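Long-range contact in Melibiose/raffinose/stachyose-binding protein MelE (Bacillus subtilis subsp. subtilis str. 168, PDB 4R6H), which binds melibiose, raffinose and stachyose as the solute-binding component of an ABC transporter that imports these sugars: residues Y38-T43 and N73-M78. Residues are numbered along the deposited sequence; the frame is centred on the assembly and turned at random.
Sequences YSTMST and NDYENM
Thr40 and Tyr75 bring the two backbones nearest, their CA atoms 7.0 Å apart, where the loop leaving strand 33-38 passes the first turn of helix 75-84. No hydrogen bond joins the segments; side chains carry most of the contact, and the backbone of Ser39 also packs against the ring of Tyr75. The methyl CG2 of Thr40 sits over one face of that ring, 3.5 Å from the centroid and only 3° off the normal, a CH-pi contact. With CG anti to the backbone N (chi1 -168°), the tyrosine reaches from the helix to the loop. Here an ST turn shapes the loop: Ser39 OG accepts from Met41 N at 3.1 Å. The topology illustrates how a solute-binding protein of family 1 begins, as parallel strands 33-38 and 64-69 are linked through helix 44-60 in a beta-alpha-beta crossover, and the loop after the first strand meets the start of helix 75-84, which follows the second. Tyr38 directs its ring edge at the face of Tyr75 in an offset T-shaped pair, centroids 5.9 Å apart and planes at 61°, while its CB lies 3.8 Å from Tyr75 CE2. Met78 packs its CB against the edge of the Tyr38 ring, 4.2 Å from CE2. Asp93 ties both partners of the CH-pi contact, its backbone O bonded to Tyr75 OH and its carboxylate to Thr40 OG1. A leucine replacing Tyr75 would probably leave the Thr40 methyl without its aromatic face and Asp93 O without the hydroxyl. Tyr38 OH is hydrogen-bonded to Arg82 NE, farther along helix 75-84.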
# COMPACT_ATOMS: atom_id res chain seq x y z
N TYR A 38 18.30 3.73 -5.96
CA TYR A 38 17.21 3.02 -6.64
C TYR A 38 15.89 3.36 -5.95
O TYR A 38 15.83 3.40 -4.70
CB TYR A 38 17.39 1.50 -6.55
CG TYR A 38 18.15 0.80 -7.67
CD1 TYR A 38 19.20 1.40 -8.32
CD2 TYR A 38 17.79 -0.51 -8.00
CE1 TYR A 38 19.89 0.72 -9.34
CE2 TYR A 38 18.44 -1.20 -9.02
CZ TYR A 38 19.49 -0.59 -9.67
OH TYR A 38 20.13 -1.31 -10.66
N SER A 39 14.83 3.50 -6.75
CA SER A 39 13.52 3.90 -6.30
C SER A 39 12.41 3.14 -7.04
O SER A 39 12.53 2.98 -8.28
CB SER A 39 13.33 5.41 -6.47
OG SER A 39 11.98 5.80 -6.15
N THR A 40 11.36 2.76 -6.31
CA THR A 40 10.13 2.21 -6.94
C THR A 40 9.07 3.25 -7.31
O THR A 40 7.97 2.88 -7.70
CB THR A 40 9.46 1.14 -6.05
OG1 THR A 40 8.86 1.72 -4.87
CG2 THR A 40 10.43 0.02 -5.72
N MET A 41 9.40 4.53 -7.18
CA MET A 41 8.45 5.59 -7.53
C MET A 41 8.04 5.45 -8.99
O MET A 41 8.84 5.08 -9.83
CB MET A 41 9.02 6.97 -7.27
CG MET A 41 9.17 7.28 -5.81
SD MET A 41 9.84 8.91 -5.53
CE MET A 41 10.17 8.88 -3.77
N SER A 42 6.79 5.78 -9.26
CA SER A 42 6.14 5.48 -10.55
C SER A 42 5.61 6.70 -11.29
O SER A 42 5.58 6.70 -12.50
CB SER A 42 5.02 4.45 -10.34
OG SER A 42 4.11 4.83 -9.34
N THR A 43 5.20 7.74 -10.59
CA THR A 43 4.53 8.87 -11.25
C THR A 43 5.49 9.97 -11.62
O THR A 43 6.62 10.10 -11.07
CB THR A 43 3.41 9.48 -10.39
OG1 THR A 43 3.98 10.33 -9.39
CG2 THR A 43 2.51 8.45 -9.75
N ASN A 73 9.10 -2.02 -13.53
CA ASN A 73 8.79 -3.45 -13.38
C ASN A 73 10.02 -4.34 -13.24
O ASN A 73 9.89 -5.47 -12.80
CB ASN A 73 7.94 -3.95 -14.57
CG ASN A 73 6.52 -3.40 -14.56
OD1 ASN A 73 5.94 -3.12 -13.50
ND2 ASN A 73 5.94 -3.25 -15.75
N ASP A 74 11.18 -3.82 -13.62
CA ASP A 74 12.45 -4.57 -13.51
C ASP A 74 13.08 -4.45 -12.11
O ASP A 74 14.09 -5.09 -11.85
CB ASP A 74 13.47 -4.10 -14.54
CG ASP A 74 13.06 -4.43 -15.97
OD1 ASP A 74 12.47 -5.51 -16.17
OD2 ASP A 74 13.33 -3.61 -16.88
N TYR A 75 12.47 -3.67 -11.20
CA TYR A 75 13.10 -3.40 -9.90
C TYR A 75 13.47 -4.66 -9.14
O TYR A 75 14.62 -4.82 -8.69
CB TYR A 75 12.16 -2.53 -9.05
CG TYR A 75 12.82 -1.96 -7.81
CD1 TYR A 75 12.89 -2.69 -6.65
CD2 TYR A 75 13.38 -0.71 -7.84
CE1 TYR A 75 13.55 -2.21 -5.54
CE2 TYR A 75 14.01 -0.19 -6.73
CZ TYR A 75 14.08 -0.92 -5.58
OH TYR A 75 14.71 -0.40 -4.45
N GLU A 76 12.51 -5.56 -8.96
CA GLU A 76 12.71 -6.75 -8.16
C GLU A 76 13.82 -7.64 -8.74
O GLU A 76 14.68 -8.11 -8.00
CB GLU A 76 11.42 -7.55 -8.01
CG GLU A 76 11.54 -8.74 -7.08
CD GLU A 76 10.23 -9.51 -6.95
OE1 GLU A 76 9.16 -8.89 -7.08
OE2 GLU A 76 10.28 -10.74 -6.73
N ASN A 77 13.77 -7.87 -10.04
CA ASN A 77 14.79 -8.68 -10.70
C ASN A 77 16.19 -8.08 -10.58
O ASN A 77 17.17 -8.76 -10.28
CB ASN A 77 14.41 -8.86 -12.18
CG ASN A 77 13.24 -9.84 -12.38
OD1 ASN A 77 13.10 -10.81 -11.65
ND2 ASN A 77 12.41 -9.58 -13.40
N MET A 78 16.30 -6.77 -10.79
CA MET A 78 17.60 -6.11 -10.67
C MET A 78 18.13 -6.16 -9.24
O MET A 78 19.30 -6.41 -9.02
CB MET A 78 17.50 -4.67 -11.17
CG MET A 78 17.32 -4.60 -12.67
SD MET A 78 17.11 -2.91 -13.23
CE MET A 78 17.09 -3.11 -15.01